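Local coordinates for NS3-like protein (PDB 6M40) that probably hydrolyses ATP and other ribonucleoside triphosphates to unwind RNA, as the RNA helicase domain of a longer NS3-like protein, at residues Ile170-Tyr175 with Tyr308-Asn313; Gln181-Tyr186 with Ala264-Cys269; Ala193-Phe198 with Gly245-Thr250; Gln270-Leu275 with Gly283-Ser288. All coordinates share one frame; numbering follows the deposited sequence.

Contact 1 (Ile170-Tyr175 with Tyr308-Asn313)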
loop_
_atom_site.group_PDB
_atom_site.type_symbol
_atom_site.label_atom_id
_atom_site.label_comp_id
_atom_site.label_asym_id
_atom_site.label_seq_id
_atom_site.Cartn_x
_atom_site.Cartn_y
_atom_site.Cartn_z
ATOM N N ILE A 170 -10.511 -20.671 -4.481
ATOM C CA ILE A 170 -9.198 -20.791 -3.859
ATOM C C ILE A 170 -9.309 -21.815 -2.742
ATOM O O ILE A 170 -10.292 -21.823 -1.992
ATOM C CB ILE A 170 -8.697 -19.440 -3.305
ATOM C CG1 ILE A 170 -8.597 -18.405 -4.426
ATOM C CG2 ILE A 170 -7.346 -19.617 -2.622
ATOM C CD1 ILE A 170 -8.286 -17.007 -3.942
ATOM N N VAL A 171 -8.302 -22.675 -2.628
ATOM C CA VAL A 171 -8.273 -23.722 -1.613
ATOM C C VAL A 171 -7.349 -23.261 -0.495
ATOM O O VAL A 171 -6.182 -22.931 -0.737
ATOM C CB VAL A 171 -7.813 -25.069 -2.201
ATOM C CG1 VAL A 171 -7.700 -26.118 -1.102
ATOM C CG2 VAL A 171 -8.775 -25.522 -3.290
ATOM N N ASP A 172 -7.865 -23.254 0.728
ATOM C CA ASP A 172 -7.107 -22.840 1.901
ATOM C C ASP A 172 -6.597 -24.074 2.629
ATOM O O ASP A 172 -7.386 -24.925 3.054
ATOM C CB ASP A 172 -7.968 -21.991 2.832
ATOM C CG ASP A 172 -8.344 -20.673 2.214
ATOM O OD1 ASP A 172 -7.433 -19.851 1.983
ATOM O OD2 ASP A 172 -9.542 -20.474 1.928
ATOM N N ARG A 173 -5.281 -24.160 2.779
ATOM C CA ARG A 173 -4.635 -25.264 3.460
ATOM C C ARG A 173 -3.717 -24.693 4.528
ATOM O O ARG A 173 -3.576 -23.475 4.673
ATOM C CB ARG A 173 -3.881 -26.152 2.466
ATOM C CG ARG A 173 -4.797 -26.805 1.445
ATOM C CD ARG A 173 -4.020 -27.667 0.476
ATOM N NE ARG A 173 -4.873 -28.250 -0.553
ATOM C CZ ARG A 173 -4.432 -29.046 -1.520
ATOM N NH1 ARG A 173 -3.145 -29.358 -1.589
ATOM N NH2 ARG A 173 -5.276 -29.532 -2.421
ATOM N N VAL A 174 -3.089 -25.587 5.284
ATOM C CA VAL A 174 -2.350 -25.205 6.478
ATOM C C VAL A 174 -1.130 -26.101 6.607
ATOM O O VAL A 174 -1.264 -27.327 6.704
ATOM C CB VAL A 174 -3.221 -25.308 7.741
ATOM C CG1 VAL A 174 -2.359 -25.249 8.965
ATOM C CG2 VAL A 174 -4.261 -24.195 7.763
ATOM N N TYR A 175 0.051 -25.494 6.622
ATOM C CA TYR A 175 1.300 -26.189 6.889
ATOM C C TYR A 175 1.716 -25.933 8.330
ATOM O O TYR A 175 1.612 -24.809 8.827
ATOM C CB TYR A 175 2.394 -25.727 5.925
ATOM C CG TYR A 175 2.793 -24.276 6.083
ATOM C CD1 TYR A 175 3.766 -23.903 6.999
ATOM C CD2 TYR A 175 2.207 -23.282 5.311
ATOM C CE1 TYR A 175 4.135 -22.593 7.150
ATOM C CE2 TYR A 175 2.577 -21.959 5.454
ATOM C CZ TYR A 175 3.541 -21.616 6.378
ATOM O OH TYR A 175 3.923 -20.298 6.540
ATOM N N TYR A 308 -3.835 -21.639 -1.384
ATOM C CA TYR A 308 -3.287 -20.686 -0.425
ATOM C C TYR A 308 -2.824 -21.433 0.813
ATOM O O TYR A 308 -3.629 -22.092 1.480
ATOM C CB TYR A 308 -4.329 -19.629 -0.050
ATOM C CG TYR A 308 -3.844 -18.637 0.993
ATOM C CD1 TYR A 308 -2.802 -17.766 0.712
ATOM C CD2 TYR A 308 -4.436 -18.561 2.249
ATOM C CE1 TYR A 308 -2.358 -16.858 1.653
ATOM C CE2 TYR A 308 -3.998 -17.657 3.194
ATOM C CZ TYR A 308 -2.955 -16.804 2.888
ATOM O OH TYR A 308 -2.503 -15.896 3.820
ATOM N N TYR A 309 -1.541 -21.298 1.134
ATOM C CA TYR A 309 -0.917 -21.987 2.258
ATOM C C TYR A 309 -0.489 -20.957 3.301
ATOM O O TYR A 309 0.428 -20.166 3.059
ATOM C CB TYR A 309 0.266 -22.821 1.770
ATOM C CG TYR A 309 -0.140 -23.846 0.738
ATOM C CD1 TYR A 309 -0.202 -23.523 -0.613
ATOM C CD2 TYR A 309 -0.473 -25.137 1.119
ATOM C CE1 TYR A 309 -0.581 -24.467 -1.555
ATOM C CE2 TYR A 309 -0.848 -26.075 0.194
ATOM C CZ TYR A 309 -0.902 -25.743 -1.143
ATOM O OH TYR A 309 -1.284 -26.701 -2.057
ATOM N N ARG A 310 -1.159 -20.969 4.459
ATOM C CA ARG A 310 -0.806 -20.194 5.639
ATOM C C ARG A 310 -0.342 -21.135 6.749
ATOM O O ARG A 310 -0.752 -22.299 6.787
ATOM C CB ARG A 310 -2.001 -19.378 6.145
ATOM C CG ARG A 310 -2.978 -20.196 6.976
ATOM C CD ARG A 310 -4.191 -19.390 7.405
ATOM N NE ARG A 310 -5.218 -20.259 7.974
ATOM C CZ ARG A 310 -6.111 -20.928 7.251
ATOM N NH1 ARG A 310 -6.102 -20.833 5.929
ATOM N NH2 ARG A 310 -7.007 -21.698 7.850
ATOM N N PRO A 311 0.492 -20.672 7.680
ATOM C CA PRO A 311 0.916 -21.561 8.770
ATOM C C PRO A 311 -0.211 -21.809 9.761
ATOM O O PRO A 311 -1.003 -20.915 10.066
ATOM C CB PRO A 311 2.084 -20.812 9.419
ATOM C CG PRO A 311 1.878 -19.384 9.061
ATOM C CD PRO A 311 1.174 -19.364 7.731
ATOM N N ALA A 312 -0.280 -23.052 10.247
ATOM C CA ALA A 312 -1.277 -23.413 11.250
ATOM C C ALA A 312 -1.297 -22.398 12.382
ATOM O O ALA A 312 -2.356 -21.890 12.765
ATOM C CB ALA A 312 -0.990 -24.813 11.799
ATOM N N ASN A 313 -0.119 -22.090 12.921
ATOM C CA ASN A 313 0.018 -21.143 14.022
ATOM C C ASN A 313 -0.005 -19.720 13.457
ATOM O O ASN A 313 0.979 -18.980 13.482
ATOM C CB ASN A 313 1.297 -21.425 14.805
ATOM C CG ASN A 313 1.218 -22.700 15.631
ATOM O OD1 ASN A 313 0.230 -23.429 15.583
ATOM N ND2 ASN A 313 2.270 -22.972 16.394
#
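Strands 170-175 and 308-311 run parallel, their short axes 37° apart, with backbone bonds alternating from V171 O–Y308 N (2.8 Å) through R173 N–Y308 O to Y175 N–R310 O, and Y175 O–A312 N just past the strand end; R310 N to R173 O is a weak bond. D172, V174, Y308 and R310 stand on one face of the sheet, R173, Y175, Y309 and P311 on the other. On that second face the Y175 ring lies beside P311, the two pointing the same way. CA of P311 sits over the ring, 3.7 Å from its centroid and offset toward the rim, a CH-pi contact, while CB of P311 comes to 3.5 Å from CZ of Y175. CG of Y175 is wedged between its own backbone N and carbonyl carbon (chi1 65°), and the hydroxyl is hydrogen-bonded to D267 O of strand 264-276, which flanks 306-311 in the sheet.

In the sheet, 170-175 is an edge strand paired with 306-311, in what is consistent with the second RecA-like domain of an NS3 helicase. R173 runs alongside Y309 with its chain extended, CD lying 3.6 Å from CE2 of the tyrosine and the guanidinium plane perpendicular to the ring.

On the face of D172 and Y308, OD1 of D172 meets the edge of the Y308 ring at CD2 (3.3 Å), with the carboxylate turned 87° from that ring; the same oxygen makes a salt bridge to R297. R310 NH1 stays 4.3 Å from OD1 of D172, too far for a salt bridge, and V174 CG2 rests over one face of the R310 guanidinium, 3.7 Å from NH2.

Contact 2 (Gln181-Tyr186 with Ala264-Cys269)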
loop_
_atom_site.group_PDB
_atom_site.type_symbol
_atom_site.label_atom_id
_atom_site.label_comp_id
_atom_site.label_asym_id
_atom_site.label_seq_id
_atom_site.Cartn_x
_atom_site.Cartn_y
_atom_site.Cartn_z
ATOM N N GLN A 181 9.491 -26.409 3.568
ATOM C CA GLN A 181 9.159 -27.823 3.437
ATOM C C GLN A 181 7.759 -28.020 2.869
ATOM O O GLN A 181 7.498 -29.030 2.207
ATOM C CB GLN A 181 9.289 -28.515 4.794
ATOM C CG GLN A 181 10.663 -28.372 5.423
ATOM C CD GLN A 181 10.700 -28.845 6.858
ATOM O OE1 GLN A 181 9.666 -29.122 7.457
ATOM N NE2 GLN A 181 11.898 -28.937 7.419
ATOM N N ALA A 182 6.843 -27.088 3.135
ATOM C CA ALA A 182 5.540 -27.137 2.483
ATOM C C ALA A 182 5.662 -26.826 0.998
ATOM O O ALA A 182 4.837 -27.287 0.197
ATOM C CB ALA A 182 4.571 -26.165 3.155
ATOM N N VAL A 183 6.675 -26.045 0.617
ATOM C CA VAL A 183 6.977 -25.835 -0.793
ATOM C C VAL A 183 7.718 -27.025 -1.388
ATOM O O VAL A 183 7.748 -27.178 -2.615
ATOM C CB VAL A 183 7.780 -24.536 -0.971
ATOM C CG1 VAL A 183 8.460 -24.508 -2.329
ATOM C CG2 VAL A 183 6.873 -23.328 -0.795
ATOM N N ARG A 184 8.346 -27.860 -0.561
ATOM C CA ARG A 184 8.888 -29.114 -1.069
ATOM C C ARG A 184 7.774 -30.125 -1.296
ATOM O O ARG A 184 7.688 -30.737 -2.366
ATOM C CB ARG A 184 9.935 -29.672 -0.106
ATOM C CG ARG A 184 11.266 -28.948 -0.192
ATOM C CD ARG A 184 12.269 -29.449 0.833
ATOM N NE ARG A 184 13.235 -28.408 1.169
ATOM C CZ ARG A 184 14.328 -28.600 1.897
ATOM N NH1 ARG A 184 14.618 -29.802 2.360
ATOM N NH2 ARG A 184 15.138 -27.583 2.151
ATOM N N LYS A 185 6.906 -30.302 -0.298
ATOM C CA LYS A 185 5.724 -31.137 -0.476
ATOM C C LYS A 185 5.006 -30.784 -1.775
ATOM O O LYS A 185 4.674 -31.667 -2.574
ATOM C CB LYS A 185 4.791 -30.969 0.727
ATOM C CG LYS A 185 4.443 -32.261 1.443
ATOM C CD LYS A 185 3.287 -32.058 2.418
ATOM C CE LYS A 185 3.718 -32.210 3.872
ATOM N NZ LYS A 185 2.575 -32.577 4.761
ATOM N N TYR A 186 4.778 -29.486 -2.005
ATOM C CA TYR A 186 4.099 -29.032 -3.216
ATOM C C TYR A 186 4.914 -29.360 -4.467
ATOM O O TYR A 186 4.357 -29.790 -5.482
ATOM C CB TYR A 186 3.828 -27.522 -3.111
ATOM C CG TYR A 186 2.891 -26.927 -4.152
ATOM C CD1 TYR A 186 3.361 -26.553 -5.401
ATOM C CD2 TYR A 186 1.545 -26.706 -3.868
ATOM C CE1 TYR A 186 2.515 -25.999 -6.355
ATOM C CE2 TYR A 186 0.689 -26.152 -4.821
ATOM C CZ TYR A 186 1.184 -25.800 -6.059
ATOM O OH TYR A 186 0.356 -25.249 -7.011
ATOM N N ALA A 264 -0.220 -20.766 -7.110
ATOM C CA ALA A 264 -0.293 -20.944 -5.660
ATOM C C ALA A 264 0.504 -19.860 -4.945
ATOM O O ALA A 264 1.398 -19.236 -5.519
ATOM C CB ALA A 264 0.217 -22.329 -5.237
ATOM N N VAL A 265 0.190 -19.683 -3.659
ATOM C CA VAL A 265 0.804 -18.666 -2.806
ATOM C C VAL A 265 1.119 -19.280 -1.448
ATOM O O VAL A 265 0.251 -19.901 -0.829
ATOM C CB VAL A 265 -0.120 -17.444 -2.630
ATOM C CG1 VAL A 265 0.255 -16.658 -1.381
ATOM C CG2 VAL A 265 -0.087 -16.550 -3.856
ATOM N N PHE A 266 2.348 -19.091 -0.972
ATOM C CA PHE A 266 2.754 -19.527 0.361
ATOM C C PHE A 266 2.976 -18.303 1.241
ATOM O O PHE A 266 3.804 -17.445 0.919
ATOM C CB PHE A 266 4.016 -20.386 0.295
ATOM C CG PHE A 266 3.786 -21.725 -0.322
ATOM C CD1 PHE A 266 3.799 -21.877 -1.696
ATOM C CD2 PHE A 266 3.529 -22.831 0.471
ATOM C CE1 PHE A 266 3.574 -23.112 -2.271
ATOM C CE2 PHE A 266 3.307 -24.065 -0.098
ATOM C CZ PHE A 266 3.329 -24.205 -1.472
ATOM N N ASP A 267 2.235 -18.220 2.345
ATOM C CA ASP A 267 2.212 -17.033 3.191
ATOM C C ASP A 267 2.960 -17.317 4.486
ATOM O O ASP A 267 2.547 -18.166 5.280
ATOM C CB ASP A 267 0.776 -16.600 3.485
ATOM C CG ASP A 267 0.650 -15.102 3.754
ATOM O OD1 ASP A 267 1.639 -14.458 4.177
ATOM O OD2 ASP A 267 -0.457 -14.559 3.541
ATOM N N THR A 268 4.071 -16.610 4.685
ATOM C CA THR A 268 4.667 -16.530 6.015
ATOM C C THR A 268 3.661 -16.016 7.030
ATOM O O THR A 268 3.657 -16.441 8.189
ATOM C CB THR A 268 5.869 -15.592 5.997
ATOM O OG1 THR A 268 6.665 -15.828 4.833
ATOM C CG2 THR A 268 6.716 -15.784 7.239
ATOM N N CYS A 269 2.798 -15.092 6.602
ATOM C CA CYS A 269 1.883 -14.380 7.487
ATOM C C CYS A 269 2.666 -13.519 8.484
ATOM O O CYS A 269 2.365 -13.468 9.680
ATOM C CB CYS A 269 0.934 -15.356 8.183
ATOM S SG CYS A 269 -0.360 -15.941 7.071
#
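The carbonyl oxygen of A182 accepts the helical bond from Y186 N (3.1 Å) and is also brushed by CE2 of F266, 3.6 Å from it. No hydrogen bond joins helix to strand here, and the F266 ring carries most of the contact. V183 drops CG2 almost exactly onto the centre of that ring, 3.3 Å from the centroid and 5° off the normal, a CH-pi contact. CG of F266 stands beside its own backbone N, anti to the carbonyl carbon (chi1 -70°). At the far end of the ring, CZ lies 3.7 Å from CB of Y186. The two rings make an offset edge-to-face pair, planes at 88° and centroids 5.6 Å apart, the edge of F266 directed at the face of Y186. Farther along the tyrosine, CZ rests 3.7 Å from CB of A264, whereas CB of A182 flanks F266 at CE2. Beyond the contact, OD1 of D267 accepts from C269 N, an Asx turn at the end of this run of strand. Helix 179-189 packs on one side of the sheet, its segment running nearly antiparallel to strand 264-267, with V195 of strand 194-198 touching Y186, A264 and F266, and Y309 of strand 306-311 stacked against F266.

Contact 3 (Ala193-Phe198 with Gly245-Thr250)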
loop_
_atom_site.group_PDB
_atom_site.type_symbol
_atom_site.label_atom_id
_atom_site.label_comp_id
_atom_site.label_asym_id
_atom_site.label_seq_id
_atom_site.Cartn_x
_atom_site.Cartn_y
_atom_site.Cartn_z
ATOM N N ALA A 193 4.682 -25.638 -11.106
ATOM C CA ALA A 193 3.692 -24.584 -11.262
ATOM C C ALA A 193 4.393 -23.238 -11.130
ATOM O O ALA A 193 5.596 -23.158 -10.850
ATOM C CB ALA A 193 2.562 -24.717 -10.232
ATOM N N ARG A 194 3.635 -22.173 -11.355
ATOM C CA ARG A 194 4.053 -20.831 -10.983
ATOM C C ARG A 194 3.646 -20.594 -9.533
ATOM O O ARG A 194 2.458 -20.661 -9.202
ATOM C CB ARG A 194 3.411 -19.796 -11.897
ATOM C CG ARG A 194 4.098 -19.558 -13.239
ATOM C CD ARG A 194 3.519 -18.278 -13.830
ATOM N NE ARG A 194 4.211 -17.774 -15.009
ATOM C CZ ARG A 194 3.770 -16.754 -15.740
ATOM N NH1 ARG A 194 2.638 -16.145 -15.411
ATOM N NH2 ARG A 194 4.453 -16.344 -16.798
ATOM N N VAL A 195 4.625 -20.330 -8.670
ATOM C CA VAL A 195 4.391 -20.219 -7.236
ATOM C C VAL A 195 5.038 -18.937 -6.716
ATOM O O VAL A 195 5.953 -18.381 -7.327
ATOM C CB VAL A 195 4.919 -21.471 -6.484
ATOM C CG1 VAL A 195 5.870 -21.081 -5.362
ATOM C CG2 VAL A 195 3.763 -22.288 -5.956
ATOM N N ALA A 196 4.551 -18.468 -5.563
ATOM C CA ALA A 196 5.085 -17.267 -4.931
ATOM C C ALA A 196 5.066 -17.379 -3.412
ATOM O O ALA A 196 4.098 -17.871 -2.820
ATOM C CB ALA A 196 4.300 -16.015 -5.336
ATOM N N VAL A 197 6.122 -16.871 -2.784
ATOM C CA VAL A 197 6.278 -16.892 -1.335
ATOM C C VAL A 197 6.348 -15.457 -0.827
ATOM O O VAL A 197 7.192 -14.674 -1.279
ATOM C CB VAL A 197 7.538 -17.671 -0.912
ATOM C CG1 VAL A 197 7.480 -17.997 0.576
ATOM C CG2 VAL A 197 7.679 -18.927 -1.743
ATOM N N PHE A 198 5.481 -15.122 0.124
ATOM C CA PHE A 198 5.450 -13.794 0.730
ATOM C C PHE A 198 6.216 -13.837 2.047
ATOM O O PHE A 198 5.761 -14.439 3.026
ATOM C CB PHE A 198 4.012 -13.325 0.922
ATOM C CG PHE A 198 3.451 -12.615 -0.280
ATOM C CD1 PHE A 198 3.885 -11.336 -0.598
ATOM C CD2 PHE A 198 2.497 -13.215 -1.092
ATOM C CE1 PHE A 198 3.382 -10.669 -1.701
ATOM C CE2 PHE A 198 1.994 -12.547 -2.193
ATOM C CZ PHE A 198 2.437 -11.278 -2.494
ATOM N N GLY A 245 9.889 -24.868 -13.310
ATOM C CA GLY A 245 9.145 -24.255 -12.220
ATOM C C GLY A 245 9.689 -22.898 -11.812
ATOM O O GLY A 245 10.895 -22.642 -11.855
HETATM N N MSE A 246 8.787 -22.022 -11.390
HETATM C CA MSE A 246 9.184 -20.694 -10.928
HETATM C C MSE A 246 8.709 -20.405 -9.508
HETATM O O MSE A 246 7.547 -20.643 -9.174
HETATM C CB MSE A 246 8.631 -19.621 -11.865
HETATM C CG MSE A 246 8.388 -18.300 -11.160
HETATM SE SE MSE A 246 7.817 -16.876 -12.376
HETATM C CE MSE A 246 5.898 -16.888 -11.952
ATOM N N CYS A 247 9.589 -19.839 -8.687
ATOM C CA CYS A 247 9.242 -19.489 -7.312
ATOM C C CYS A 247 9.602 -18.031 -7.048
ATOM O O CYS A 247 10.767 -17.700 -6.818
ATOM C CB CYS A 247 9.943 -20.412 -6.322
ATOM S SG CYS A 247 9.361 -20.226 -4.619
ATOM N N VAL A 248 8.591 -17.169 -7.066
ATOM C CA VAL A 248 8.752 -15.784 -6.648
ATOM C C VAL A 248 8.814 -15.750 -5.127
ATOM O O VAL A 248 7.842 -16.088 -4.449
ATOM C CB VAL A 248 7.613 -14.906 -7.162
ATOM C CG1 VAL A 248 7.752 -13.484 -6.620
ATOM C CG2 VAL A 248 7.588 -14.887 -8.683
ATOM N N VAL A 249 9.968 -15.368 -4.590
ATOM C CA VAL A 249 10.109 -15.039 -3.179
ATOM C C VAL A 249 10.085 -13.519 -3.091
ATOM O O VAL A 249 10.981 -12.849 -3.620
ATOM C CB VAL A 249 11.399 -15.623 -2.578
ATOM C CG1 VAL A 249 11.314 -15.619 -1.063
ATOM C CG2 VAL A 249 11.632 -17.032 -3.106
ATOM N N THR A 250 9.069 -12.969 -2.430
ATOM C CA THR A 250 8.798 -11.542 -2.507
ATOM C C THR A 250 8.507 -10.962 -1.132
ATOM O O THR A 250 7.971 -11.635 -0.249
ATOM C CB THR A 250 7.616 -11.254 -3.457
ATOM O OG1 THR A 250 7.239 -9.871 -3.384
ATOM C CG2 THR A 250 6.412 -12.127 -3.110
#
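T250 and F198 lie side by side and point the same way, with CG2 of the threonine over one face of the phenylalanine ring. It rides 3.6 Å above the plane, offset toward the rim, in a CH-pi contact 3.9 Å from the centroid. On the face of the sheet that bears F198 and T250, R194 and M246, the latter modelled as selenomethionine, cross obliquely: the bend at chi3 (102°) brings CE of M246 against the extended arginine chain, 3.5 Å from CG. The guanidinium beyond is anchored by a salt bridge from NH1 to D261. Between these pairs A196 CB faces V248 CB at 3.9 Å.

Underneath run parallel strands 19° apart, in register from R194–M246 to F198–T250, with V195 N–M246 O (3.0 Å) and V248 N–V195 O among the bonds. They are adjacent central strands in the parallel alpha/beta core of the second sheet, joined through helix 208-216, strand 222-226 and helix 231-237.

On the opposite face SG of C247, anti to its backbone N (chi1 -170°), touches two valines of the neighbouring strand, V197 at CG2 (3.6 Å) and V195 at CG1 (3.7 Å). Helix 208-216 covers that face, I215 against C247 and V211 against V249.

Contact 4 (Gln270-Leu275 with Gly283-Ser288)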
loop_
_atom_site.group_PDB
_atom_site.type_symbol
_atom_site.label_atom_id
_atom_site.label_comp_id
_atom_site.label_asym_id
_atom_site.label_seq_id
_atom_site.Cartn_x
_atom_site.Cartn_y
_atom_site.Cartn_z
ATOM N N GLN A 270 3.662 -12.801 7.958
ATOM C CA GLN A 270 4.570 -11.990 8.759
ATOM C C GLN A 270 5.104 -10.836 7.910
ATOM O O GLN A 270 5.347 -11.004 6.710
ATOM C CB GLN A 270 5.743 -12.825 9.304
ATOM C CG GLN A 270 5.338 -13.969 10.230
ATOM C CD GLN A 270 6.525 -14.596 10.949
ATOM O OE1 GLN A 270 7.642 -14.619 10.432
ATOM N NE2 GLN A 270 6.285 -15.100 12.152
ATOM N N GLN A 271 5.308 -9.677 8.543
ATOM C CA GLN A 271 5.782 -8.493 7.840
ATOM C C GLN A 271 6.840 -7.766 8.660
ATOM O O GLN A 271 6.940 -7.943 9.873
ATOM C CB GLN A 271 4.632 -7.533 7.526
ATOM C CG GLN A 271 4.999 -6.415 6.556
ATOM C CD GLN A 271 3.768 -5.736 6.003
ATOM O OE1 GLN A 271 2.664 -6.287 6.057
ATOM N NE2 GLN A 271 3.947 -4.538 5.462
ATOM N N TYR A 272 7.614 -6.922 7.979
ATOM C CA TYR A 272 8.678 -6.132 8.597
ATOM C C TYR A 272 8.193 -4.685 8.700
ATOM O O TYR A 272 8.554 -3.822 7.900
ATOM C CB TYR A 272 9.993 -6.249 7.789
ATOM C CG TYR A 272 11.173 -5.512 8.388
ATOM C CD1 TYR A 272 11.751 -5.934 9.582
ATOM C CD2 TYR A 272 11.718 -4.405 7.750
ATOM C CE1 TYR A 272 12.824 -5.270 10.129
ATOM C CE2 TYR A 272 12.802 -3.729 8.292
ATOM C CZ TYR A 272 13.351 -4.167 9.480
ATOM O OH TYR A 272 14.428 -3.501 10.027
ATOM N N HIS A 273 7.361 -4.427 9.707
ATOM C CA HIS A 273 7.003 -3.065 10.040
ATOM C C HIS A 273 8.177 -2.349 10.697
ATOM O O HIS A 273 9.098 -2.966 11.240
ATOM C CB HIS A 273 5.836 -3.005 11.028
ATOM C CG HIS A 273 4.547 -3.555 10.509
ATOM N ND1 HIS A 273 4.159 -4.862 10.715
ATOM C CD2 HIS A 273 3.534 -2.964 9.832
ATOM C CE1 HIS A 273 2.970 -5.059 10.168
ATOM N NE2 HIS A 273 2.571 -3.924 9.622
ATOM N N TYR A 274 8.122 -1.023 10.654
ATOM C CA TYR A 274 8.751 -0.178 11.659
ATOM C C TYR A 274 7.659 0.282 12.621
ATOM O O TYR A 274 6.534 0.573 12.203
ATOM C CB TYR A 274 9.467 1.011 11.023
ATOM C CG TYR A 274 10.846 0.670 10.474
ATOM C CD1 TYR A 274 11.931 0.530 11.327
ATOM C CD2 TYR A 274 11.061 0.488 9.106
ATOM C CE1 TYR A 274 13.197 0.220 10.838
ATOM C CE2 TYR A 274 12.316 0.180 8.613
ATOM C CZ TYR A 274 13.380 0.047 9.485
ATOM O OH TYR A 274 14.636 -0.260 9.010
ATOM N N LEU A 275 7.983 0.308 13.916
ATOM C CA LEU A 275 7.008 0.577 14.969
ATOM C C LEU A 275 7.523 1.687 15.876
ATOM O O LEU A 275 8.731 1.829 16.077
ATOM C CB LEU A 275 6.713 -0.692 15.817
ATOM C CG LEU A 275 6.115 -1.869 15.047
ATOM C CD1 LEU A 275 6.000 -3.160 15.861
ATOM C CD2 LEU A 275 4.738 -1.469 14.520
ATOM N N GLY A 283 12.685 -1.506 13.929
ATOM C CA GLY A 283 12.197 -2.495 12.976
ATOM C C GLY A 283 11.916 -3.850 13.596
ATOM O O GLY A 283 12.810 -4.466 14.185
ATOM N N VAL A 284 10.683 -4.337 13.453
ATOM C CA VAL A 284 10.276 -5.597 14.063
ATOM C C VAL A 284 9.458 -6.418 13.071
ATOM O O VAL A 284 8.825 -5.873 12.160
ATOM C CB VAL A 284 9.447 -5.382 15.350
ATOM C CG1 VAL A 284 9.895 -6.342 16.440
ATOM C CG2 VAL A 284 9.547 -3.945 15.823
ATOM N N ILE A 285 9.472 -7.739 13.267
ATOM C CA ILE A 285 8.627 -8.657 12.515
ATOM C C ILE A 285 7.331 -8.861 13.291
ATOM O O ILE A 285 7.350 -9.076 14.512
ATOM C CB ILE A 285 9.347 -9.993 12.266
ATOM C CG1 ILE A 285 10.489 -9.798 11.267
ATOM C CG2 ILE A 285 8.375 -11.044 11.752
ATOM C CD1 ILE A 285 11.387 -11.017 11.107
ATOM N N THR A 286 6.207 -8.810 12.577
ATOM C CA THR A 286 4.869 -8.801 13.139
ATOM C C THR A 286 3.991 -9.790 12.387
ATOM O O THR A 286 4.208 -10.034 11.197
ATOM C CB THR A 286 4.237 -7.397 13.035
ATOM O OG1 THR A 286 5.063 -6.451 13.726
ATOM C CG2 THR A 286 2.821 -7.354 13.603
ATOM N N PRO A 287 2.988 -10.367 13.053
ATOM C CA PRO A 287 1.900 -11.015 12.306
ATOM C C PRO A 287 1.220 -9.999 11.401
ATOM O O PRO A 287 0.636 -9.018 11.871
ATOM C CB PRO A 287 0.964 -11.518 13.411
ATOM C CG PRO A 287 1.244 -10.622 14.573
ATOM C CD PRO A 287 2.715 -10.356 14.505
ATOM N N SER A 288 1.308 -10.230 10.093
ATOM C CA SER A 288 0.680 -9.335 9.136
ATOM C C SER A 288 -0.773 -9.076 9.509
ATOM O O SER A 288 -1.401 -9.870 10.225
ATOM C CB SER A 288 0.777 -9.905 7.722
ATOM O OG SER A 288 0.496 -11.297 7.712
#
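Q271 and T286 are joined by a pair of backbone hydrogen bonds, Q271 N to T286 O and T286 N to Q271 O, each 2.9 Å long and each with the donor in the plane of the carbonyl. Farther along, V284 N gives a third bond to H273 O at 3.0 Å, its donor tilted 21° from the carbonyl plane. The strands are antiparallel, with a 145° angle between their short axes. CA-H...O contacts run between the bonds, such as I285 CA to Q271 O.

Aromatic groups meet the other strand in two places. The H273 side chain crosses T286 at about a right angle, and CB of the threonine comes to the imidazole edge, 3.4 Å from ND1. Y272 and Y274 both come down on G283, where no side chain stands between them and the backbone: CD1 of Y274 reaches G283 N at 3.4 Å, and OH of Y272 lies 3.8 Å from G283 CA. A weak hydrogen bond runs from the Y272 hydroxyl to that of Y274.

Two contacts are apolar. CD1 of L275 meets CG2 of V284 at 3.6 Å, these two side chains also crossing at about a right angle, and CD1 of Y272 faces CG1 of I285 more loosely, at 4.4 Å. The extended Q270 chain makes a van der Waals approach to I285, whose CG2 is 3.9 Å from OE1 of the glutamine.

Backbone bonding of Y274 to V328 and its side-chain contact with R411 tie these strands to later parts of the chain, consistent with the long beta hairpin that in flavivirus NS3 helicases reaches from the second domain toward the third.

In the fold
Leaving the parallel sheet of the N-terminal part, the chain enters a second, mixed sheet at 170-175, which opens contact 1. Helix 179-189 and strand 194-198 follow and open contacts 2 and 3 in turn. Contact 3 closes first, when the chain returns at 246-250; contact 2 closes around it at 264-269, so the two nest. The same long strand then continues into 270-275 and turns back at 281-287, making contact 4 in series with contact 2. Contact 1 closes last, at 308-313, and encloses the other three. Strand 264-276 joins them: it lies between 194-198 and 306-311, bears against helix 179-189 and extends into the hairpin.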